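Long-range contacts in malate dehydrogenase (Pyrococcus horikoshii, PDB 1V9N), which catalyses the NAD-dependent interconversion of (S)-malate and oxaloacetate as a homodimeric, cytoplasmic enzyme of the tricarboxylic acid cycle: residues Ile67-Val72 / Asn270-Gly275; Gly92-Gly97 / Ala122-His127; Met148-Pro153 / Lys266-Thr271. All coordinates share one frame; numbering follows the deposited sequence.

Interaction 1 of 3, residues Ile67-Val72 / Asn270-Gly275; sequences IISGGV and NTSEKG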
loop_
_atom_site.group_PDB
_atom_site.type_symbol
_atom_site.label_atom_id
_atom_site.label_comp_id
_atom_site.label_asym_id
_atom_site.label_seq_id
_atom_site.Cartn_x
_atom_site.Cartn_y
_atom_site.Cartn_z
ATOM N N ILE A 67 30.757 6.413 -5.710
ATOM C CA ILE A 67 31.747 6.886 -4.751
ATOM C C ILE A 67 32.904 7.561 -5.487
ATOM O O ILE A 67 33.353 8.649 -5.117
ATOM C CB ILE A 67 32.280 5.713 -3.901
ATOM C CG1 ILE A 67 31.205 5.290 -2.892
ATOM C CG2 ILE A 67 33.575 6.110 -3.200
ATOM C CD1 ILE A 67 31.520 3.996 -2.150
ATOM N N ILE A 68 33.372 6.910 -6.542
ATOM C CA ILE A 68 34.471 7.435 -7.338
ATOM C C ILE A 68 34.096 8.739 -8.054
ATOM O O ILE A 68 34.926 9.639 -8.190
ATOM C CB ILE A 68 34.936 6.371 -8.362
ATOM C CG1 ILE A 68 35.638 5.232 -7.618
ATOM C CG2 ILE A 68 35.837 7.005 -9.422
ATOM C CD1 ILE A 68 36.039 4.054 -8.501
ATOM N N SER A 69 32.847 8.857 -8.492
ATOM C CA SER A 69 32.428 10.068 -9.197
ATOM C C SER A 69 31.976 11.202 -8.275
ATOM O O SER A 69 31.685 12.307 -8.740
ATOM C CB SER A 69 31.295 9.748 -10.167
ATOM O OG SER A 69 30.080 9.590 -9.466
ATOM N N GLY A 70 31.909 10.934 -6.973
ATOM C CA GLY A 70 31.472 11.962 -6.043
ATOM C C GLY A 70 29.952 12.039 -5.967
ATOM O O GLY A 70 29.393 12.963 -5.362
ATOM N N GLY A 71 29.283 11.069 -6.585
ATOM C CA GLY A 71 27.829 11.034 -6.566
ATOM C C GLY A 71 27.315 10.505 -5.236
ATOM O O GLY A 71 26.126 10.603 -4.930
ATOM N N VAL A 72 28.222 9.934 -4.450
ATOM C CA VAL A 72 27.900 9.406 -3.129
ATOM C C VAL A 72 28.845 10.080 -2.133
ATOM O O VAL A 72 30.061 10.016 -2.287
ATOM C CB VAL A 72 28.107 7.869 -3.068
ATOM C CG1 VAL A 72 27.921 7.374 -1.638
ATOM C CG2 VAL A 72 27.121 7.171 -3.984
ATOM N N ASN A 270 20.632 8.803 -11.476
ATOM C CA ASN A 270 21.399 7.597 -11.174
ATOM C C ASN A 270 22.352 7.911 -10.029
ATOM O O ASN A 270 22.689 9.068 -9.794
ATOM C CB ASN A 270 22.195 7.139 -12.398
ATOM C CG ASN A 270 21.303 6.742 -13.557
ATOM O OD1 ASN A 270 20.678 7.592 -14.197
ATOM N ND2 ASN A 270 21.229 5.444 -13.827
ATOM N N THR A 271 22.784 6.871 -9.327
ATOM C CA THR A 271 23.684 7.007 -8.185
ATOM C C THR A 271 24.977 7.785 -8.444
ATOM O O THR A 271 25.415 8.554 -7.592
ATOM C CB THR A 271 24.066 5.621 -7.626
ATOM O OG1 THR A 271 22.876 4.888 -7.311
ATOM C CG2 THR A 271 24.913 5.772 -6.356
ATOM N N SER A 272 25.587 7.578 -9.610
ATOM C CA SER A 272 26.838 8.252 -9.967
ATOM C C SER A 272 26.703 9.763 -10.077
ATOM O O SER A 272 27.687 10.499 -9.971
ATOM C CB SER A 272 27.369 7.706 -11.293
ATOM O OG SER A 272 27.676 6.331 -11.179
ATOM N N GLU A 273 25.481 10.222 -10.302
ATOM C CA GLU A 273 25.215 11.645 -10.427
ATOM C C GLU A 273 25.099 12.317 -9.073
ATOM O O GLU A 273 24.630 11.716 -8.107
ATOM C CB GLU A 273 23.915 11.862 -11.204
ATOM C CG GLU A 273 24.045 11.657 -12.697
ATOM C CD GLU A 273 24.833 12.771 -13.350
ATOM O OE1 GLU A 273 24.310 13.906 -13.421
ATOM O OE2 GLU A 273 25.977 12.520 -13.776
ATOM N N LYS A 274 25.545 13.565 -8.995
ATOM C CA LYS A 274 25.419 14.315 -7.758
ATOM C C LYS A 274 23.946 14.716 -7.709
ATOM O O LYS A 274 23.320 14.908 -8.749
ATOM C CB LYS A 274 26.312 15.559 -7.783
ATOM C CG LYS A 274 27.797 15.252 -7.684
ATOM C CD LYS A 274 28.609 16.518 -7.485
ATOM C CE LYS A 274 30.070 16.194 -7.209
ATOM N NZ LYS A 274 30.878 17.431 -7.007
ATOM N N GLY A 275 23.384 14.819 -6.512
ATOM C CA GLY A 275 21.983 15.186 -6.396
ATOM C C GLY A 275 21.010 14.150 -6.944
ATOM O O GLY A 275 20.015 14.514 -7.568
#
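A Schellman motif ends helix 60-69: G70 leaves the helical conformation with positive phi, and the chain runs on through G71 against a type I beta turn, N270 to E273. S69 carries the only hydrogen bond between the two segments. Its CB lies 3.7 Å from S272 O; OG, placed between the backbone N and the carbonyl carbon (chi1 77°), donates to that same oxygen over 2.6 Å, in the carbonyl plane and on a lone pair. OG also takes a weak bond from G71 N, so one hydroxyl links G71 N and S272 O, and it has further weak bonds with the D65 and G66 carbonyls of the last helical turn. G71 lies close against the turn backbone, its CA 3.4 Å from S272 O in a CA-H...O contact; a side chain here would run into S272 O and T271 O. K274 CG lies anti to its own carbonyl carbon, and the extended chain passes along G70 O, 3.6 Å from CG and 3.8 Å from CE. T271 OG1 is hydrogen-bonded to NE of R62, on helix 60-69, while its methyl is turned to V72; the two side chains lie side by side and point the same way, with V72 CG2 3.5 Å from T271 CG2.

Interaction 2 of 3, residues Gly92-Gly97 / Ala122-His127; sequences GDEGLG and ARNSNH. With NDP (NADPH dihydro-nicotinamide-adenine-dinucleotide phosphate), chain B.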
loop_
_atom_site.group_PDB
_atom_site.type_symbol
_atom_site.label_atom_id
_atom_site.label_comp_id
_atom_site.label_asym_id
_atom_site.label_seq_id
_atom_site.Cartn_x
_atom_site.Cartn_y
_atom_site.Cartn_z
ATOM N N GLY A 92 19.575 13.494 3.682
ATOM C CA GLY A 92 20.682 12.552 3.622
ATOM C C GLY A 92 22.054 13.056 3.220
ATOM O O GLY A 92 23.035 12.309 3.306
ATOM N N ASP A 93 22.135 14.305 2.776
ATOM C CA ASP A 93 23.410 14.895 2.371
ATOM C C ASP A 93 24.149 14.007 1.366
ATOM O O ASP A 93 25.367 13.897 1.400
ATOM C CB ASP A 93 24.271 15.144 3.619
ATOM C CG ASP A 93 25.454 16.073 3.351
ATOM O OD1 ASP A 93 25.321 16.995 2.520
ATOM O OD2 ASP A 93 26.514 15.890 3.990
ATOM N N GLU A 94 23.384 13.371 0.483
ATOM C CA GLU A 94 23.900 12.494 -0.572
ATOM C C GLU A 94 24.701 11.279 -0.117
ATOM O O GLU A 94 25.504 10.728 -0.878
ATOM C CB GLU A 94 24.718 13.320 -1.580
ATOM C CG GLU A 94 23.902 14.437 -2.204
ATOM C CD GLU A 94 24.521 15.021 -3.463
ATOM O OE1 GLU A 94 24.959 14.243 -4.342
ATOM O OE2 GLU A 94 24.547 16.265 -3.579
ATOM N N GLY A 95 24.473 10.842 1.116
ATOM C CA GLY A 95 25.195 9.686 1.614
ATOM C C GLY A 95 24.673 8.407 0.991
ATOM O O GLY A 95 23.708 8.424 0.226
ATOM N N LEU A 96 25.331 7.292 1.293
ATOM C CA LEU A 96 24.892 5.998 0.788
ATOM C C LEU A 96 23.467 5.805 1.308
ATOM O O LEU A 96 23.171 6.164 2.443
ATOM C CB LEU A 96 25.800 4.898 1.333
ATOM C CG LEU A 96 27.204 4.888 0.735
ATOM C CD1 LEU A 96 28.187 4.225 1.698
ATOM C CD2 LEU A 96 27.157 4.170 -0.610
ATOM N N GLY A 97 22.592 5.247 0.476
ATOM C CA GLY A 97 21.213 5.036 0.884
ATOM C C GLY A 97 21.083 4.158 2.115
ATOM O O GLY A 97 20.240 4.412 2.978
ATOM N N ALA A 122 13.039 10.867 4.517
ATOM C CA ALA A 122 14.331 11.385 4.105
ATOM C C ALA A 122 14.381 11.780 2.639
ATOM O O ALA A 122 13.759 11.148 1.791
ATOM C CB ALA A 122 15.421 10.344 4.404
ATOM N N ARG A 123 15.108 12.853 2.355
ATOM C CA ARG A 123 15.291 13.312 0.986
ATOM C C ARG A 123 16.793 13.418 0.800
ATOM O O ARG A 123 17.558 13.236 1.754
ATOM C CB ARG A 123 14.657 14.690 0.771
ATOM C CG ARG A 123 15.385 15.812 1.501
ATOM C CD ARG A 123 14.689 17.143 1.299
ATOM N NE ARG A 123 15.402 18.231 1.967
ATOM C CZ ARG A 123 14.800 19.285 2.509
ATOM N NH1 ARG A 123 13.479 19.382 2.461
ATOM N NH2 ARG A 123 15.514 20.243 3.086
ATOM N N ASN A 124 17.207 13.718 -0.425
ATOM C CA ASN A 124 18.618 13.873 -0.764
ATOM C C ASN A 124 19.455 12.670 -0.346
ATOM O O ASN A 124 20.527 12.809 0.248
ATOM C CB ASN A 124 19.168 15.158 -0.133
ATOM C CG ASN A 124 20.503 15.577 -0.735
ATOM O OD1 ASN A 124 20.829 15.200 -1.858
ATOM N ND2 ASN A 124 21.271 16.371 0.006
ATOM N N SER A 125 18.957 11.483 -0.677
ATOM C CA SER A 125 19.637 10.236 -0.364
ATOM C C SER A 125 20.018 9.521 -1.672
ATOM O O SER A 125 20.026 10.129 -2.743
ATOM C CB SER A 125 18.716 9.351 0.485
ATOM O OG SER A 125 19.358 8.148 0.877
ATOM N N ASN A 126 20.328 8.231 -1.577
ATOM C CA ASN A 126 20.717 7.430 -2.732
ATOM C C ASN A 126 20.034 6.066 -2.671
ATOM O O ASN A 126 19.369 5.753 -1.688
ATOM C CB ASN A 126 22.247 7.258 -2.759
ATOM C CG ASN A 126 22.950 8.409 -3.459
ATOM O OD1 ASN A 126 22.821 8.572 -4.676
ATOM N ND2 ASN A 126 23.681 9.223 -2.696
ATOM N N HIS A 127 20.201 5.258 -3.716
ATOM C CA HIS A 127 19.583 3.930 -3.771
ATOM C C HIS A 127 19.906 3.156 -2.495
ATOM O O HIS A 127 21.075 3.016 -2.143
ATOM C CB HIS A 127 20.101 3.181 -5.000
ATOM C CG HIS A 127 19.542 1.799 -5.158
ATOM N ND1 HIS A 127 20.173 0.680 -4.661
ATOM C CD2 HIS A 127 18.421 1.358 -5.776
ATOM C CE1 HIS A 127 19.466 -0.394 -4.971
ATOM N NE2 HIS A 127 18.400 -0.009 -5.647
HETATM P PA NDP B . 8.698 -10.434 -5.357
HETATM O O1A NDP B . 9.897 -11.236 -5.376
HETATM O O2A NDP B . 7.590 -10.582 -6.365
HETATM O O5B NDP B . 8.063 -10.570 -3.850
HETATM C C5B NDP B . 6.866 -9.865 -3.474
HETATM C C4B NDP B . 6.624 -10.222 -1.995
HETATM O O4B NDP B . 5.719 -11.340 -2.035
HETATM C C3B NDP B . 7.795 -10.663 -1.162
HETATM O O3B NDP B . 7.619 -10.118 0.181
HETATM C C2B NDP B . 7.772 -12.150 -1.135
HETATM O O2B NDP B . 8.406 -12.808 -0.025
HETATM C C1B NDP B . 6.306 -12.410 -1.297
HETATM N N9A NDP B . 5.961 -13.642 -2.058
HETATM C C8A NDP B . 6.595 -14.207 -3.200
HETATM N N7A NDP B . 5.973 -15.294 -3.596
HETATM C C5A NDP B . 4.924 -15.476 -2.741
HETATM C C6A NDP B . 3.874 -16.442 -2.620
HETATM N N6A NDP B . 3.788 -17.452 -3.492
HETATM N N1A NDP B . 2.947 -16.327 -1.607
HETATM C C2A NDP B . 3.025 -15.291 -0.709
HETATM N N3A NDP B . 3.971 -14.330 -0.741
HETATM C C4A NDP B . 4.901 -14.478 -1.788
HETATM O O3 NDP B . 8.985 -8.890 -5.293
HETATM P PN NDP B . 9.640 -7.763 -6.197
HETATM O O1N NDP B . 8.573 -6.796 -6.437
HETATM O O2N NDP B . 10.162 -8.539 -7.373
HETATM O O5D NDP B . 10.789 -7.231 -5.233
HETATM C C5D NDP B . 12.145 -6.971 -5.693
HETATM C C4D NDP B . 13.040 -6.447 -4.505
HETATM O O4D NDP B . 13.661 -5.259 -4.963
HETATM C C3D NDP B . 12.313 -6.050 -3.196
HETATM O O3D NDP B . 13.094 -6.530 -2.093
HETATM C C2D NDP B . 12.183 -4.538 -3.246
HETATM O O2D NDP B . 12.138 -3.977 -1.951
HETATM C C1D NDP B . 13.435 -4.159 -4.080
HETATM N N1N NDP B . 13.275 -2.922 -4.890
HETATM C C2N NDP B . 14.105 -1.822 -4.534
HETATM C C3N NDP B . 13.964 -0.610 -5.327
HETATM C C7N NDP B . 14.798 0.555 -5.017
HETATM O O7N NDP B . 14.740 1.617 -5.649
HETATM N N7N NDP B . 15.689 0.509 -3.990
HETATM C C4N NDP B . 13.019 -0.607 -6.399
HETATM C C5N NDP B . 12.215 -1.691 -6.725
HETATM C C6N NDP B . 12.343 -2.858 -5.975
HETATM P P2B NDP B . 9.817 -13.460 -0.032
HETATM O O1X NDP B . 9.587 -14.701 0.724
HETATM O O2X NDP B . 10.795 -12.567 0.662
HETATM O O3X NDP B . 10.251 -13.734 -1.469
HETATM O O HOH W 1 23.397 18.215 -1.932
HETATM O O HOH W 2 23.606 3.878 -1.797
#
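A type I' beta turn from G92 to G95, closed by G95 N to G92 O at 3.0 Å, sits against the corner that the chain turns at N124, where strand 117-125 changes direction. G92 N donates almost straight to R123 O (2.8 Å, 177°), continuing the pairing of strands 87-91 and 117-125; E94 N then reaches N124 O in the carbonyl plane at 2.9 Å. G92 packs directly on the N124 carbonyl, leaving no room for a CB. N124 has CG anti to its backbone N, which lays the amide obliquely across E94, with OD1 3.2 Å from E94 CG; its ND2 is bound by D91, and the E94 carboxylate by G275 N. N126 points at the loop from the other side of the corner. Its ND2 gives a straight bond to G95 O (3.0 Å, 170°), the acceptor lying in the amide plane of N126 while the donor sits 51° out of the G95 carbonyl plane. Where helix 97-115 begins, a water takes G97 N at 2.8 Å and donates to H127 O, bridging the first turn of the helix to the other segment. H127 turns away from the loop into the coenzyme pocket, NE2 coming 3.2 Å from N7N of the NADPH carboxamide while ND1 is hydrogen-bonded to Y63. The bonds at the corner probably help to set the backbone from which the imidazole reaches the nicotinamide; the Y63 bond at ND1 restrains the ring's rotation and probably biases which nitrogen carries the proton.

Interaction 3 of 3, residues Met148-Pro153 / Lys266-Thr271; sequences MTNSRP and KYVKNT. With NDP (NADPH dihydro-nicotinamide-adenine-dinucleotide phosphate), chain B.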
loop_
_atom_site.group_PDB
_atom_site.type_symbol
_atom_site.label_atom_id
_atom_site.label_comp_id
_atom_site.label_asym_id
_atom_site.label_seq_id
_atom_site.Cartn_x
_atom_site.Cartn_y
_atom_site.Cartn_z
HETATM N N MSE A 148 9.444 2.601 2.400
HETATM C CA MSE A 148 9.187 2.837 0.986
HETATM C C MSE A 148 10.308 3.721 0.473
HETATM O O MSE A 148 11.007 4.378 1.257
HETATM C CB MSE A 148 7.876 3.601 0.778
HETATM C CG MSE A 148 6.625 2.959 1.331
HETATM SE SE MSE A 148 5.140 4.230 1.212
HETATM C CE MSE A 148 3.968 3.406 2.523
ATOM N N THR A 149 10.461 3.747 -0.846
ATOM C CA THR A 149 11.472 4.567 -1.492
ATOM C C THR A 149 11.061 4.779 -2.944
ATOM O O THR A 149 10.432 3.914 -3.552
ATOM C CB THR A 149 12.859 3.879 -1.476
ATOM O OG1 THR A 149 13.830 4.754 -2.063
ATOM C CG2 THR A 149 12.828 2.569 -2.269
ATOM N N ASN A 150 11.387 5.941 -3.497
ATOM C CA ASN A 150 11.071 6.178 -4.889
ATOM C C ASN A 150 12.336 5.787 -5.650
ATOM O O ASN A 150 13.310 5.317 -5.044
ATOM C CB ASN A 150 10.670 7.642 -5.137
ATOM C CG ASN A 150 11.749 8.627 -4.761
ATOM O OD1 ASN A 150 12.872 8.252 -4.431
ATOM N ND2 ASN A 150 11.415 9.908 -4.820
ATOM N N SER A 151 12.332 5.949 -6.966
ATOM C CA SER A 151 13.502 5.570 -7.742
ATOM C C SER A 151 13.518 6.244 -9.102
ATOM O O SER A 151 12.737 7.158 -9.366
ATOM C CB SER A 151 13.529 4.051 -7.924
ATOM O OG SER A 151 12.406 3.615 -8.673
ATOM N N ARG A 152 14.421 5.786 -9.962
ATOM C CA ARG A 152 14.539 6.334 -11.305
ATOM C C ARG A 152 13.272 6.006 -12.078
ATOM O O ARG A 152 12.625 4.992 -11.816
ATOM C CB ARG A 152 15.746 5.722 -12.023
ATOM C CG ARG A 152 17.067 5.971 -11.329
ATOM C CD ARG A 152 18.248 5.437 -12.137
ATOM N NE ARG A 152 18.146 4.002 -12.390
ATOM C CZ ARG A 152 17.675 3.467 -13.511
ATOM N NH1 ARG A 152 17.263 4.249 -14.503
ATOM N NH2 ARG A 152 17.611 2.147 -13.641
ATOM N N PRO A 153 12.892 6.863 -13.036
ATOM C CA PRO A 153 11.683 6.596 -13.822
ATOM C C PRO A 153 11.868 5.353 -14.692
ATOM O O PRO A 153 12.798 5.280 -15.497
ATOM C CB PRO A 153 11.516 7.875 -14.642
ATOM C CG PRO A 153 12.932 8.358 -14.810
ATOM C CD PRO A 153 13.510 8.140 -13.432
ATOM N N LYS A 266 10.414 10.842 -11.617
ATOM C CA LYS A 266 10.850 11.404 -12.884
ATOM C C LYS A 266 12.177 12.153 -12.777
ATOM O O LYS A 266 12.987 12.120 -13.700
ATOM C CB LYS A 266 9.770 12.339 -13.437
ATOM C CG LYS A 266 10.113 12.942 -14.790
ATOM C CD LYS A 266 9.037 13.905 -15.250
ATOM C CE LYS A 266 9.459 14.627 -16.529
ATOM N NZ LYS A 266 8.428 15.614 -16.957
ATOM N N TYR A 267 12.410 12.810 -11.645
ATOM C CA TYR A 267 13.630 13.582 -11.465
ATOM C C TYR A 267 14.732 12.945 -10.630
ATOM O O TYR A 267 15.737 13.587 -10.331
ATOM C CB TYR A 267 13.268 14.965 -10.921
ATOM C CG TYR A 267 12.421 15.736 -11.907
ATOM C CD1 TYR A 267 12.999 16.355 -13.013
ATOM C CD2 TYR A 267 11.031 15.773 -11.781
ATOM C CE1 TYR A 267 12.214 16.991 -13.977
ATOM C CE2 TYR A 267 10.235 16.403 -12.739
ATOM C CZ TYR A 267 10.832 17.007 -13.833
ATOM O OH TYR A 267 10.053 17.619 -14.787
ATOM N N VAL A 268 14.552 11.681 -10.263
ATOM C CA VAL A 268 15.561 10.964 -9.495
ATOM C C VAL A 268 16.663 10.547 -10.479
ATOM O O VAL A 268 16.378 9.916 -11.495
ATOM C CB VAL A 268 14.955 9.698 -8.829
ATOM C CG1 VAL A 268 16.050 8.868 -8.173
ATOM C CG2 VAL A 268 13.902 10.107 -7.796
ATOM N N LYS A 269 17.909 10.906 -10.174
ATOM C CA LYS A 269 19.055 10.588 -11.033
ATOM C C LYS A 269 19.765 9.311 -10.602
ATOM O O LYS A 269 19.550 8.807 -9.496
ATOM C CB LYS A 269 20.090 11.719 -10.993
ATOM C CG LYS A 269 19.580 13.112 -11.306
ATOM C CD LYS A 269 20.734 14.101 -11.148
ATOM C CE LYS A 269 20.276 15.545 -11.199
ATOM N NZ LYS A 269 21.415 16.481 -10.929
ATOM N N ASN A 270 20.632 8.803 -11.476
ATOM C CA ASN A 270 21.399 7.597 -11.174
ATOM C C ASN A 270 22.352 7.911 -10.029
ATOM O O ASN A 270 22.689 9.068 -9.794
ATOM C CB ASN A 270 22.195 7.139 -12.398
ATOM C CG ASN A 270 21.303 6.742 -13.557
ATOM O OD1 ASN A 270 20.678 7.592 -14.197
ATOM N ND2 ASN A 270 21.229 5.444 -13.827
ATOM N N THR A 271 22.784 6.871 -9.327
ATOM C CA THR A 271 23.684 7.007 -8.185
ATOM C C THR A 271 24.977 7.785 -8.444
ATOM O O THR A 271 25.415 8.554 -7.592
ATOM C CB THR A 271 24.066 5.621 -7.626
ATOM O OG1 THR A 271 22.876 4.888 -7.311
ATOM C CG2 THR A 271 24.913 5.772 -6.356
HETATM P PA NDP B . 8.698 -10.434 -5.357
HETATM O O1A NDP B . 9.897 -11.236 -5.376
HETATM O O2A NDP B . 7.590 -10.582 -6.365
HETATM O O5B NDP B . 8.063 -10.570 -3.850
HETATM C C5B NDP B . 6.866 -9.865 -3.474
HETATM C C4B NDP B . 6.624 -10.222 -1.995
HETATM O O4B NDP B . 5.719 -11.340 -2.035
HETATM C C3B NDP B . 7.795 -10.663 -1.162
HETATM O O3B NDP B . 7.619 -10.118 0.181
HETATM C C2B NDP B . 7.772 -12.150 -1.135
HETATM O O2B NDP B . 8.406 -12.808 -0.025
HETATM C C1B NDP B . 6.306 -12.410 -1.297
HETATM N N9A NDP B . 5.961 -13.642 -2.058
HETATM C C8A NDP B . 6.595 -14.207 -3.200
HETATM N N7A NDP B . 5.973 -15.294 -3.596
HETATM C C5A NDP B . 4.924 -15.476 -2.741
HETATM C C6A NDP B . 3.874 -16.442 -2.620
HETATM N N6A NDP B . 3.788 -17.452 -3.492
HETATM N N1A NDP B . 2.947 -16.327 -1.607
HETATM C C2A NDP B . 3.025 -15.291 -0.709
HETATM N N3A NDP B . 3.971 -14.330 -0.741
HETATM C C4A NDP B . 4.901 -14.478 -1.788
HETATM O O3 NDP B . 8.985 -8.890 -5.293
HETATM P PN NDP B . 9.640 -7.763 -6.197
HETATM O O1N NDP B . 8.573 -6.796 -6.437
HETATM O O2N NDP B . 10.162 -8.539 -7.373
HETATM O O5D NDP B . 10.789 -7.231 -5.233
HETATM C C5D NDP B . 12.145 -6.971 -5.693
HETATM C C4D NDP B . 13.040 -6.447 -4.505
HETATM O O4D NDP B . 13.661 -5.259 -4.963
HETATM C C3D NDP B . 12.313 -6.050 -3.196
HETATM O O3D NDP B . 13.094 -6.530 -2.093
HETATM C C2D NDP B . 12.183 -4.538 -3.246
HETATM O O2D NDP B . 12.138 -3.977 -1.951
HETATM C C1D NDP B . 13.435 -4.159 -4.080
HETATM N N1N NDP B . 13.275 -2.922 -4.890
HETATM C C2N NDP B . 14.105 -1.822 -4.534
HETATM C C3N NDP B . 13.964 -0.610 -5.327
HETATM C C7N NDP B . 14.798 0.555 -5.017
HETATM O O7N NDP B . 14.740 1.617 -5.649
HETATM N N7N NDP B . 15.689 0.509 -3.990
HETATM C C4N NDP B . 13.019 -0.607 -6.399
HETATM C C5N NDP B . 12.215 -1.691 -6.725
HETATM C C6N NDP B . 12.343 -2.858 -5.975
HETATM P P2B NDP B . 9.817 -13.460 -0.032
HETATM O O1X NDP B . 9.587 -14.701 0.724
HETATM O O2X NDP B . 10.795 -12.567 0.662
HETATM O O3X NDP B . 10.251 -13.734 -1.469
HETATM O O HOH W 3 17.517 7.354 -14.858
#
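The nicotinamide end of the coenzyme site lies where strand 144-149 runs out, and here the run 150-153 crosses 266-270 at 96°. T149 and S151 face the NADPH: S151 CB is 3.5 Å from its carboxamide O7N, and T149 CG2 approaches N7N. The other side of the backbone receives V268, whose CB sits 3.4 Å from S151 O, with CG2 3.9 Å from N150 ND2 and almost equally far from CG and OD1 of that amide. The N150 amide is itself buried and satisfied, OD1 by C279 N and ND2 by D253. In the central mixed sheet, strand 278-285 is the neighbour of strand 144-149, and V268 also touches V278 there, so the loop closes over the ends of both strands. Further out, R152 bends at chi3 (-59°) and crosses N270 obliquely: N270 ND2 lies over one face of the guanidinium and 3.4 Å from R152 CD, with the guanidinium and amide planes only 17° apart. A water at the guanidinium edge, in its plane, accepts from R152 NH1 at 3.1 Å and donates to N270 OD1. An alanine in place of R152 would remove the guanidinium, and would probably cost N270 both the packing over its amide and the water bridge to OD1. P153 leans on the 3-10 turn at K266, its CG 3.9 Å from K266 O. The ammonium of K266 makes a salt bridge with E306 of the second subunit.

How the interactions relate
From the N terminus, helix 60-69 opens the largest loop: interaction 1 closes it almost 200 residues later, on the loop before strand 278-285. Interaction 2 is nested inside that loop and encloses helix 97-115, tying the loop before this helix to the end of strand 117-125. Interaction 3 follows it in series, opening at the end of strand 144-149 and ending on the same stretch as interaction 1, with which it shares N270 and T271, so one loop, 266-275, serves both. The three sites also touch: V72 CG1 packs on L96 CD2, and T271 CG2 on N126. Helix 60-69, the ends of neighbouring sheet strands and the nicotinamide site, touched by interactions 2 and 3, are thereby joined.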